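Local coordinates for protein putative NAD dependent dehydrogenase (Micromonospora echinospora, PDB 6NOR) that binds NAD and probably acts as an NAD-dependent oxidoreductase in the biosynthesis of the aminoglycoside antibiotic gentamicin, at residues Asp275-Met280 and Arg309-Val314; Met280-Tyr285 and Leu301-Glu306. All coordinates share one frame; numbering follows the deposited sequence.

How the interactions relate
Interactions 1 and 2 lie with their centres about 12 Å apart, on the same side of the chain's centre, and share Met280. Strand 270-275, the outermost strand of the mixed sheet within this chain, runs into the loop of interaction 1, which continues into strand 282-286 of interaction 2. After a long excursion the chain returns as 301-306, closing interaction 2, and then enters helices 307-310 and 313-326, which close interaction 1 around it. Asn310 ND2 probably hydrogen-bonds Trp305 O, 3.0 Å away, tying the two. Both also touch a second subunit, so this region links the sheet, the NAD pocket at Tyr313 and the assembly.

Interaction 1: Asp275-Met280 and Arg309-Val314; sequences DLWQGM and RNSGYV. With NAD (nicotinamide-adenine-dinucleotide), chain G.
Met280 and Asn310 approach from opposite directions, methyl against amide, where the loop after strand 270-275 meets the break between helices 307-310 and 313-326. Along Asn310, CB lies 3.6 Å from Met280 CE, and CG is a little farther from the same methyl. At the tip, Asn310 ND2 again comes to 3.6 Å from Met280 CE, but its polar partner is the backbone oxygen of Trp305. An asparagine suits this spot because its aliphatic root packs on the methyl while its amide bonds a carbonyl.

Beside it, Leu276 CD1 rests 3.5 Å from Asn310 O, and its other methyl, CD2, lies over one face of the Trp277 indole, near the rim. The far corner of that indole, Trp277 CH2, reaches Ser311 OG at 3.4 Å, meeting it obliquely. With OG beside its own backbone N (chi1 -66°), the serine turns its hydroxyl back to bond Trp307 O, one helical turn earlier.

Gly312 follows in a Schellman motif with positive phi (97°), a conformation open to a residue without CB, and occupies the N-cap position of helix 313-326. Immediately after it, Tyr313 OH donates to NAD O7N at 2.5 Å, the carboxamide oxygen lying in the phenol plane at its edge. Asn144, another NAD-binding residue, bonds Ser311 O.

No hydrogen bond joins 275-280 to 309-314. Cohesion between them is van der Waals, while the buried amide nitrogen and hydroxyl find carbonyls in 305-307, consistent with an apolar backing to the turn that presents Tyr313 to the nicotinamide.

Interaction 2: Met280-Tyr285 and Leu301-Glu306; sequences MGVEAY and LRPEWE
A single antiparallel beta bridge, Ala284 with Leu301, closes a long loop here, and a Met-aromatic contact between Met280 and Trp305 joins the segments at their other end. Ala284 and Leu301 form a hydrogen-bonded pair: Leu301 N gives an almost straight bond (176°) to Ala284 O at 2.8 Å, and Ala284 N returns one to Leu301 O at 3.1 Å. Strand 282-285 also pairs antiparallel with a strand of the second subunit, so the sheet runs on across the interface.

Pro303 has no N-H with which to extend the ladder. Its CD instead sits 3.4 Å from Val282 O, and its ring packs against Val282 CG1 and Ala284 CB, an apolar surface that suits a ring of carbons. A water fills in for the missing pairing, donating to Val282 O and to Pro303 O. Glu283 and Arg302, by contrast, make no salt bridge with each other: Glu283 pairs with Arg302 of the third subunit, and Arg302 with Glu283 of that same subunit.

Farther along, Met280 holds Trp305 in three ways. CG of Trp305 sits between its backbone N and carbonyl carbon (chi1 54°), which brings the pyrrole side of the indole against Met280, while Val282 CG2 touches Trp305 CD1 at 4.0 Å. Sulfur suits the place, being polarisable enough for Met280 SD to lie over the ring face, 4.3 Å from the centroid of the five-membered ring of Trp305, while weakly accepting from Trp305 N. At the indole edge, Trp305 NE1 donates to Met280 O at 2.9 Å, the oxygen close to the ring plane and the donor in the carbonyl plane, on a lone pair.

Interaction 1: Asp275-Met280 and Arg309-Val314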
ATOM      1  N   ASP A 275       7.976   5.108   6.227  1.00 19.51           N
ATOM      2  CA  ASP A 275       7.397   6.157   5.423  1.00 17.69           C
ATOM      3  C   ASP A 275       6.606   7.086   6.326  1.00 17.62           C
ATOM      4  O   ASP A 275       5.604   6.684   6.920  1.00 28.11           O
ATOM      5  CB  ASP A 275       6.506   5.527   4.345  1.00 30.44           C
ATOM      6  CG  ASP A 275       6.025   6.512   3.319  1.00 40.28           C
ATOM      7  OD1 ASP A 275       5.792   7.690   3.664  1.00 44.83           O
ATOM      8  OD2 ASP A 275       5.849   6.092   2.154  1.00 44.93           O
ATOM      9  N   LEU A 276       7.046   8.328   6.432  1.00 17.60           N
ATOM     10  CA  LEU A 276       6.419   9.267   7.357  1.00 17.55           C
ATOM     11  C   LEU A 276       5.050   9.749   6.886  1.00 17.55           C
ATOM     12  O   LEU A 276       4.042   9.483   7.533  1.00 18.94           O
ATOM     13  CB  LEU A 276       7.327  10.467   7.591  1.00 17.53           C
ATOM     14  CG  LEU A 276       6.875  11.448   8.664  1.00 24.24           C
ATOM     15  CD1 LEU A 276       6.711  10.734   9.990  1.00 24.57           C
ATOM     16  CD2 LEU A 276       7.843  12.614   8.801  1.00 17.48           C
ATOM     17  N   TRP A 277       5.026  10.466   5.769  1.00 17.60           N
ATOM     18  CA  TRP A 277       3.805  11.111   5.282  1.00 17.61           C
ATOM     19  C   TRP A 277       2.853  10.185   4.517  1.00 24.15           C
ATOM     20  O   TRP A 277       1.650  10.400   4.565  1.00 19.19           O
ATOM     21  CB  TRP A 277       4.166  12.306   4.404  1.00 17.65           C
ATOM     22  CG  TRP A 277       5.008  13.286   5.151  1.00 17.61           C
ATOM     23  CD1 TRP A 277       6.317  13.584   4.935  1.00 17.63           C
ATOM     24  CD2 TRP A 277       4.606  14.040   6.287  1.00 23.92           C
ATOM     25  NE1 TRP A 277       6.758  14.499   5.859  1.00 19.21           N
ATOM     26  CE2 TRP A 277       5.721  14.794   6.704  1.00 23.83           C
ATOM     27  CE3 TRP A 277       3.404  14.162   6.992  1.00 25.51           C
ATOM     28  CZ2 TRP A 277       5.664  15.672   7.785  1.00 31.28           C
ATOM     29  CZ3 TRP A 277       3.355  15.032   8.071  1.00 32.49           C
ATOM     30  CH2 TRP A 277       4.480  15.774   8.452  1.00 35.84           C
ATOM     31  N   GLN A 278       3.380   9.158   3.838  1.00 17.71           N
ATOM     32  CA  GLN A 278       2.525   8.198   3.125  1.00 20.03           C
ATOM     33  C   GLN A 278       2.335   6.915   3.938  1.00 21.09           C
ATOM     34  O   GLN A 278       1.791   5.949   3.441  1.00 25.35           O
ATOM     35  CB  GLN A 278       3.092   7.838   1.739  1.00 17.86           C
ATOM     36  CG  GLN A 278       3.006   8.945   0.701  1.00 20.39           C
ATOM     37  CD  GLN A 278       3.957  10.107   0.986  1.00 22.82           C
ATOM     38  OE1 GLN A 278       5.172   9.925   1.101  1.00 25.54           O
ATOM     39  NE2 GLN A 278       3.401  11.302   1.112  1.00 17.84           N
ATOM     40  N   GLY A 279       2.789   6.908   5.185  1.00 18.75           N
ATOM     41  CA  GLY A 279       2.618   5.742   6.031  1.00 17.64           C
ATOM     42  C   GLY A 279       1.802   6.016   7.280  1.00 17.56           C
ATOM     43  O   GLY A 279       2.009   5.404   8.319  1.00 19.43           O
ATOM     44  N   MET A 280       0.853   6.932   7.187  1.00 17.55           N
ATOM     45  CA  MET A 280       0.087   7.271   8.360  1.00 17.48           C
ATOM     46  C   MET A 280      -1.193   6.462   8.503  1.00 19.07           C
ATOM     47  O   MET A 280      -1.840   6.532   9.533  1.00 23.58           O
ATOM     48  CB  MET A 280      -0.199   8.764   8.374  1.00 25.08           C
ATOM     49  CG  MET A 280       0.688   9.397   9.404  1.00 30.80           C
ATOM     50  SD  MET A 280       0.777  11.146   9.509  1.00 33.64           S
ATOM     51  CE  MET A 280       2.397  11.319  10.213  1.00 19.59           C
ATOM     52  N   ARG A 309       3.845  16.090  16.537  1.00 17.30           N
ATOM     53  CA  ARG A 309       4.398  14.981  17.292  1.00 17.28           C
ATOM     54  C   ARG A 309       5.031  13.915  16.396  1.00 20.03           C
ATOM     55  O   ARG A 309       6.097  13.391  16.685  1.00 19.98           O
ATOM     56  CB  ARG A 309       3.318  14.345  18.152  1.00 17.26           C
ATOM     57  CG  ARG A 309       3.845  13.344  19.145  1.00 18.16           C
ATOM     58  CD  ARG A 309       2.704  12.723  19.955  1.00 17.23           C
ATOM     59  NE  ARG A 309       3.265  11.995  21.080  1.00 17.23           N
ATOM     60  CZ  ARG A 309       3.792  10.779  20.998  1.00 17.23           C
ATOM     61  NH1 ARG A 309       3.802  10.128  19.846  1.00 17.23           N
ATOM     62  NH2 ARG A 309       4.303  10.207  22.075  1.00 17.24           N
ATOM     63  N   ASN A 310       4.374  13.592  15.297  1.00 17.29           N
ATOM     64  CA  ASN A 310       4.877  12.541  14.444  1.00 17.30           C
ATOM     65  C   ASN A 310       6.126  12.940  13.668  1.00 18.24           C
ATOM     66  O   ASN A 310       6.876  12.076  13.252  1.00 17.35           O
ATOM     67  CB  ASN A 310       3.782  12.070  13.502  1.00 17.31           C
ATOM     68  CG  ASN A 310       2.885  11.048  14.147  1.00 17.41           C
ATOM     69  OD1 ASN A 310       3.325  10.314  15.006  1.00 18.32           O
ATOM     70  ND2 ASN A 310       1.633  10.983  13.729  1.00 17.28           N
ATOM     71  N   SER A 311       6.379  14.238  13.512  1.00 19.50           N
ATOM     72  CA  SER A 311       7.627  14.691  12.889  1.00 17.37           C
ATOM     73  C   SER A 311       8.782  14.741  13.872  1.00 17.37           C
ATOM     74  O   SER A 311       9.908  15.008  13.479  1.00 17.71           O
ATOM     75  CB  SER A 311       7.475  16.081  12.263  1.00 17.40           C
ATOM     76  OG  SER A 311       6.579  16.089  11.167  1.00 17.41           O
ATOM     77  N   GLY A 312       8.495  14.517  15.151  1.00 17.34           N
ATOM     78  CA  GLY A 312       9.524  14.485  16.171  1.00 17.35           C
ATOM     79  C   GLY A 312       9.767  15.759  16.981  1.00 18.36           C
ATOM     80  O   GLY A 312      10.638  15.763  17.846  1.00 18.30           O
ATOM     81  N   TYR A 313       9.021  16.831  16.717  1.00 17.37           N
ATOM     82  CA  TYR A 313       9.294  18.110  17.376  1.00 17.39           C
ATOM     83  C   TYR A 313       9.088  18.036  18.881  1.00 18.95           C
ATOM     84  O   TYR A 313       9.848  18.626  19.648  1.00 18.11           O
ATOM     85  CB  TYR A 313       8.422  19.219  16.819  1.00 17.41           C
ATOM     86  CG  TYR A 313       8.656  19.502  15.376  1.00 17.42           C
ATOM     87  CD1 TYR A 313       9.836  20.077  14.948  1.00 17.45           C
ATOM     88  CD2 TYR A 313       7.690  19.202  14.429  1.00 17.41           C
ATOM     89  CE1 TYR A 313      10.047  20.327  13.624  1.00 17.47           C
ATOM     90  CE2 TYR A 313       7.888  19.453  13.114  1.00 17.44           C
ATOM     91  CZ  TYR A 313       9.066  20.010  12.708  1.00 19.01           C
ATOM     92  OH  TYR A 313       9.243  20.256  11.383  1.00 23.68           O
ATOM     93  N   VAL A 314       8.055  17.306  19.288  1.00 19.00           N
ATOM     94  CA  VAL A 314       7.696  17.179  20.688  1.00 17.37           C
ATOM     95  C   VAL A 314       8.801  16.441  21.459  1.00 17.37           C
ATOM     96  O   VAL A 314       9.244  16.895  22.498  1.00 24.13           O
ATOM     97  CB  VAL A 314       6.323  16.464  20.835  1.00 17.33           C
ATOM     98  CG1 VAL A 314       6.018  16.131  22.273  1.00 17.34           C
ATOM     99  CG2 VAL A 314       5.235  17.337  20.289  1.00 17.33           C
TER
HETATM  100  PA  NAD G 401      10.110  32.003   8.243  1.00 22.83           P
HETATM  101  O1A NAD G 401      10.459  32.903   7.032  1.00 25.09           O
HETATM  102  O2A NAD G 401       8.713  31.511   8.236  1.00 19.78           O
HETATM  103  O5B NAD G 401      10.343  32.813   9.566  1.00 20.72           O
HETATM  104  C5B NAD G 401      11.570  33.500   9.737  1.00 20.65           C
HETATM  105  C4B NAD G 401      11.312  34.544  10.856  1.00 23.14           C
HETATM  106  O4B NAD G 401      12.431  35.040  11.300  1.00 26.85           O
HETATM  107  C3B NAD G 401      10.546  35.709  10.271  1.00 26.04           C
HETATM  108  O3B NAD G 401       9.507  35.994  11.108  1.00 28.71           O
HETATM  109  C2B NAD G 401      11.576  36.871  10.247  1.00 23.04           C
HETATM  110  O2B NAD G 401      10.853  38.143  10.420  1.00 24.52           O
HETATM  111  C1B NAD G 401      12.274  36.623  11.280  1.00 22.62           C
HETATM  112  N9A NAD G 401      13.623  37.154  11.214  1.00 20.72           N
HETATM  113  C8A NAD G 401      14.439  37.329  10.155  1.00 18.23           C
HETATM  114  N7A NAD G 401      15.617  37.814  10.618  1.00 21.37           N
HETATM  115  C5A NAD G 401      15.526  37.938  11.943  1.00 18.28           C
HETATM  116  C6A NAD G 401      16.404  38.385  12.886  1.00 19.03           C
HETATM  117  N6A NAD G 401      17.687  38.841  12.681  1.00 18.45           N
HETATM  118  N1A NAD G 401      16.062  38.393  14.166  1.00 18.93           N
HETATM  119  C2A NAD G 401      14.828  37.981  14.545  1.00 18.29           C
HETATM  120  N3A NAD G 401      13.952  37.546  13.607  1.00 22.33           N
HETATM  121  C4A NAD G 401      14.298  37.519  12.316  1.00 19.76           C
HETATM  122  O3  NAD G 401      11.113  30.819   8.228  1.00 34.85           O
HETATM  123  PN  NAD G 401      10.976  29.409   8.959  1.00 17.82           P
HETATM  124  O1N NAD G 401      10.332  29.471  10.305  1.00 17.80           O
HETATM  125  O2N NAD G 401      10.247  28.435   8.050  1.00 20.96           O
HETATM  126  O5D NAD G 401      12.454  28.900   9.153  1.00 19.87           O
HETATM  127  C5D NAD G 401      13.261  29.394  10.205  1.00 17.83           C
HETATM  128  C4D NAD G 401      14.342  28.348  10.547  1.00 17.80           C
HETATM  129  O4D NAD G 401      13.834  27.193  10.866  1.00 18.71           O
HETATM  130  C3D NAD G 401      15.234  28.068   9.301  1.00 21.73           C
HETATM  131  O3D NAD G 401      16.480  27.945   9.695  1.00 20.39           O
HETATM  132  C2D NAD G 401      14.659  26.758   8.721  1.00 19.41           C
HETATM  133  O2D NAD G 401      15.720  26.048   7.952  1.00 21.38           O
HETATM  134  C1D NAD G 401      14.289  26.095   9.779  1.00 19.37           C
HETATM  135  N1N NAD G 401      13.201  25.200   9.516  1.00 23.31           N
HETATM  136  C2N NAD G 401      13.218  23.944  10.112  1.00 22.28           C
HETATM  137  C3N NAD G 401      12.187  23.029   9.892  1.00 22.81           C
HETATM  138  C7N NAD G 401      12.294  21.653  10.570  1.00 26.56           C
HETATM  139  O7N NAD G 401      11.497  20.818  10.348  1.00 31.44           O
HETATM  140  N7N NAD G 401      13.385  21.391  11.444  1.00 26.81           N
HETATM  141  C4N NAD G 401      11.125  23.335   9.071  1.00 18.04           C
HETATM  142  C5N NAD G 401      11.095  24.597   8.478  1.00 22.35           C
HETATM  143  C6N NAD G 401      12.144  25.529   8.703  1.00 24.26           C

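Interaction 2: Met280-Tyr285 and Leu301-Glu306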
ATOM      1  N   MET A 280       0.853   6.932   7.187  1.00 17.55           N
ATOM      2  CA  MET A 280       0.087   7.271   8.360  1.00 17.48           C
ATOM      3  C   MET A 280      -1.193   6.462   8.503  1.00 19.07           C
ATOM      4  O   MET A 280      -1.840   6.532   9.533  1.00 23.58           O
ATOM      5  CB  MET A 280      -0.199   8.764   8.374  1.00 25.08           C
ATOM      6  CG  MET A 280       0.688   9.397   9.404  1.00 30.80           C
ATOM      7  SD  MET A 280       0.777  11.146   9.509  1.00 33.64           S
ATOM      8  CE  MET A 280       2.397  11.319  10.213  1.00 19.59           C
ATOM      9  N   GLY A 281      -1.531   5.672   7.487  1.00 17.54           N
ATOM     10  CA  GLY A 281      -2.613   4.710   7.583  1.00 17.55           C
ATOM     11  C   GLY A 281      -4.009   5.299   7.482  1.00 17.53           C
ATOM     12  O   GLY A 281      -4.978   4.645   7.824  1.00 17.53           O
ATOM     13  N   VAL A 282      -4.120   6.541   7.028  1.00 17.53           N
ATOM     14  CA  VAL A 282      -5.429   7.147   6.801  1.00 17.52           C
ATOM     15  C   VAL A 282      -5.594   7.479   5.326  1.00 17.60           C
ATOM     16  O   VAL A 282      -4.705   8.058   4.717  1.00 23.54           O
ATOM     17  CB  VAL A 282      -5.618   8.428   7.642  1.00 17.46           C
ATOM     18  CG1 VAL A 282      -6.971   9.065   7.388  1.00 17.46           C
ATOM     19  CG2 VAL A 282      -5.451   8.117   9.091  1.00 17.40           C
ATOM     20  N   GLU A 283      -6.720   7.106   4.744  1.00 23.46           N
ATOM     21  CA  GLU A 283      -6.999   7.451   3.352  1.00 26.75           C
ATOM     22  C   GLU A 283      -8.363   8.121   3.193  1.00 25.92           C
ATOM     23  O   GLU A 283      -9.312   7.825   3.911  1.00 17.66           O
ATOM     24  CB  GLU A 283      -6.918   6.215   2.473  1.00 30.95           C
ATOM     25  CG  GLU A 283      -6.371   6.488   1.112  1.00 48.96           C
ATOM     26  CD  GLU A 283      -6.243   5.235   0.277  1.00 63.53           C
ATOM     27  OE1 GLU A 283      -6.473   4.135   0.819  1.00 69.00           O
ATOM     28  OE2 GLU A 283      -5.906   5.354  -0.922  1.00 74.29           O
ATOM     29  N   ALA A 284      -8.454   9.054   2.258  1.00 22.00           N
ATOM     30  CA  ALA A 284      -9.716   9.721   2.041  1.00 17.74           C
ATOM     31  C   ALA A 284      -9.920  10.066   0.580  1.00 20.35           C
ATOM     32  O   ALA A 284      -8.973  10.216  -0.170  1.00 25.53           O
ATOM     33  CB  ALA A 284      -9.806  10.951   2.882  1.00 17.66           C
ATOM     34  N   TYR A 285     -11.176  10.173   0.179  1.00 19.11           N
ATOM     35  CA  TYR A 285     -11.494  10.675  -1.132  1.00 17.94           C
ATOM     36  C   TYR A 285     -12.656  11.616  -0.996  1.00 17.91           C
ATOM     37  O   TYR A 285     -13.552  11.365  -0.216  1.00 17.85           O
ATOM     38  CB  TYR A 285     -11.832   9.539  -2.123  1.00 18.04           C
ATOM     39  CG  TYR A 285     -12.277  10.096  -3.454  1.00 18.38           C
ATOM     40  CD1 TYR A 285     -13.619  10.409  -3.690  1.00 18.15           C
ATOM     41  CD2 TYR A 285     -11.354  10.382  -4.446  1.00 18.22           C
ATOM     42  CE1 TYR A 285     -14.023  10.963  -4.882  1.00 18.24           C
ATOM     43  CE2 TYR A 285     -11.749  10.926  -5.651  1.00 19.34           C
ATOM     44  CZ  TYR A 285     -13.091  11.219  -5.862  1.00 21.51           C
ATOM     45  OH  TYR A 285     -13.506  11.784  -7.044  1.00 22.43           O
ATOM     46  N   LEU A 301      -6.688  11.503  -1.053  1.00 17.94           N
ATOM     47  CA  LEU A 301      -5.722  12.072  -0.118  1.00 17.87           C
ATOM     48  C   LEU A 301      -5.177  11.014   0.811  1.00 25.92           C
ATOM     49  O   LEU A 301      -5.808   9.976   1.012  1.00 24.84           O
ATOM     50  CB  LEU A 301      -6.361  13.171   0.716  1.00 18.67           C
ATOM     51  CG  LEU A 301      -7.362  14.024  -0.038  1.00 25.56           C
ATOM     52  CD1 LEU A 301      -8.200  14.807   0.933  1.00 23.63           C
ATOM     53  CD2 LEU A 301      -6.579  14.935  -0.962  1.00 26.70           C
ATOM     54  N   ARG A 302      -4.003  11.284   1.370  1.00 17.79           N
ATOM     55  CA  ARG A 302      -3.519  10.532   2.512  1.00 17.73           C
ATOM     56  C   ARG A 302      -3.251  11.489   3.675  1.00 20.27           C
ATOM     57  O   ARG A 302      -2.114  11.846   3.925  1.00 22.44           O
ATOM     58  CB  ARG A 302      -2.255   9.747   2.164  1.00 17.77           C
ATOM     59  CG  ARG A 302      -2.457   8.576   1.227  1.00 20.47           C
ATOM     60  CD  ARG A 302      -1.138   7.875   0.960  1.00 29.63           C
ATOM     61  NE  ARG A 302      -0.852   7.719  -0.467  1.00 40.34           N
ATOM     62  CZ  ARG A 302      -0.473   8.709  -1.276  1.00 44.24           C
ATOM     63  NH1 ARG A 302      -0.232   8.459  -2.554  1.00 40.23           N
ATOM     64  NH2 ARG A 302      -0.343   9.952  -0.813  1.00 49.21           N
ATOM     65  N   PRO A 303      -4.310  11.907   4.388  1.00 19.13           N
ATOM     66  CA  PRO A 303      -4.223  12.952   5.419  1.00 17.53           C
ATOM     67  C   PRO A 303      -3.288  12.609   6.564  1.00 17.83           C
ATOM     68  O   PRO A 303      -3.192  11.456   6.956  1.00 21.18           O
ATOM     69  CB  PRO A 303      -5.657  13.058   5.943  1.00 17.50           C
ATOM     70  CG  PRO A 303      -6.502  12.412   4.873  1.00 18.89           C
ATOM     71  CD  PRO A 303      -5.654  11.319   4.323  1.00 17.60           C
ATOM     72  N   GLU A 304      -2.607  13.615   7.100  1.00 17.46           N
ATOM     73  CA  GLU A 304      -1.762  13.405   8.250  1.00 17.42           C
ATOM     74  C   GLU A 304      -2.608  13.433   9.506  1.00 19.89           C
ATOM     75  O   GLU A 304      -3.702  14.010   9.520  1.00 17.36           O
ATOM     76  CB  GLU A 304      -0.660  14.472   8.323  1.00 28.33           C
ATOM     77  CG  GLU A 304      -1.151  15.921   8.184  1.00 34.37           C
ATOM     78  CD  GLU A 304      -1.804  16.492   9.452  1.00 38.09           C
ATOM     79  OE1 GLU A 304      -1.534  15.979  10.563  1.00 38.11           O
ATOM     80  OE2 GLU A 304      -2.600  17.453   9.334  1.00 44.05           O
ATOM     81  N   TRP A 305      -2.100  12.794  10.550  1.00 17.34           N
ATOM     82  CA  TRP A 305      -2.587  13.017  11.912  1.00 22.58           C
ATOM     83  C   TRP A 305      -1.382  13.355  12.785  1.00 17.28           C
ATOM     84  O   TRP A 305      -0.289  12.880  12.525  1.00 17.30           O
ATOM     85  CB  TRP A 305      -3.347  11.794  12.455  1.00 17.27           C
ATOM     86  CG  TRP A 305      -2.572  10.509  12.381  1.00 17.28           C
ATOM     87  CD1 TRP A 305      -2.449   9.690  11.292  1.00 17.32           C
ATOM     88  CD2 TRP A 305      -1.847   9.873  13.444  1.00 17.26           C
ATOM     89  NE1 TRP A 305      -1.662   8.602  11.607  1.00 17.33           N
ATOM     90  CE2 TRP A 305      -1.282   8.697  12.919  1.00 17.29           C
ATOM     91  CE3 TRP A 305      -1.612  10.199  14.786  1.00 17.23           C
ATOM     92  CZ2 TRP A 305      -0.495   7.842  13.687  1.00 18.43           C
ATOM     93  CZ3 TRP A 305      -0.822   9.360  15.546  1.00 17.23           C
ATOM     94  CH2 TRP A 305      -0.274   8.195  14.995  1.00 17.25           C
ATOM     95  N   GLU A 306      -1.598  14.187  13.801  1.00 17.26           N
ATOM     96  CA  GLU A 306      -0.566  14.644  14.728  1.00 17.26           C
ATOM     97  C   GLU A 306       0.773  14.951  14.065  1.00 17.28           C
ATOM     98  O   GLU A 306       1.804  14.399  14.446  1.00 17.28           O
ATOM     99  CB  GLU A 306      -0.368  13.611  15.843  1.00 17.23           C
ATOM    100  CG  GLU A 306      -1.485  13.597  16.869  1.00 21.11           C
ATOM    101  CD  GLU A 306      -1.180  12.763  18.112  1.00 27.04           C
ATOM    102  OE1 GLU A 306      -0.305  11.874  18.071  1.00 25.71           O
ATOM    103  OE2 GLU A 306      -1.837  12.995  19.148  1.00 36.18           O
TER
HETATM  104  O   HOH W   1      -2.659   8.903   5.871  1.00 17.56           O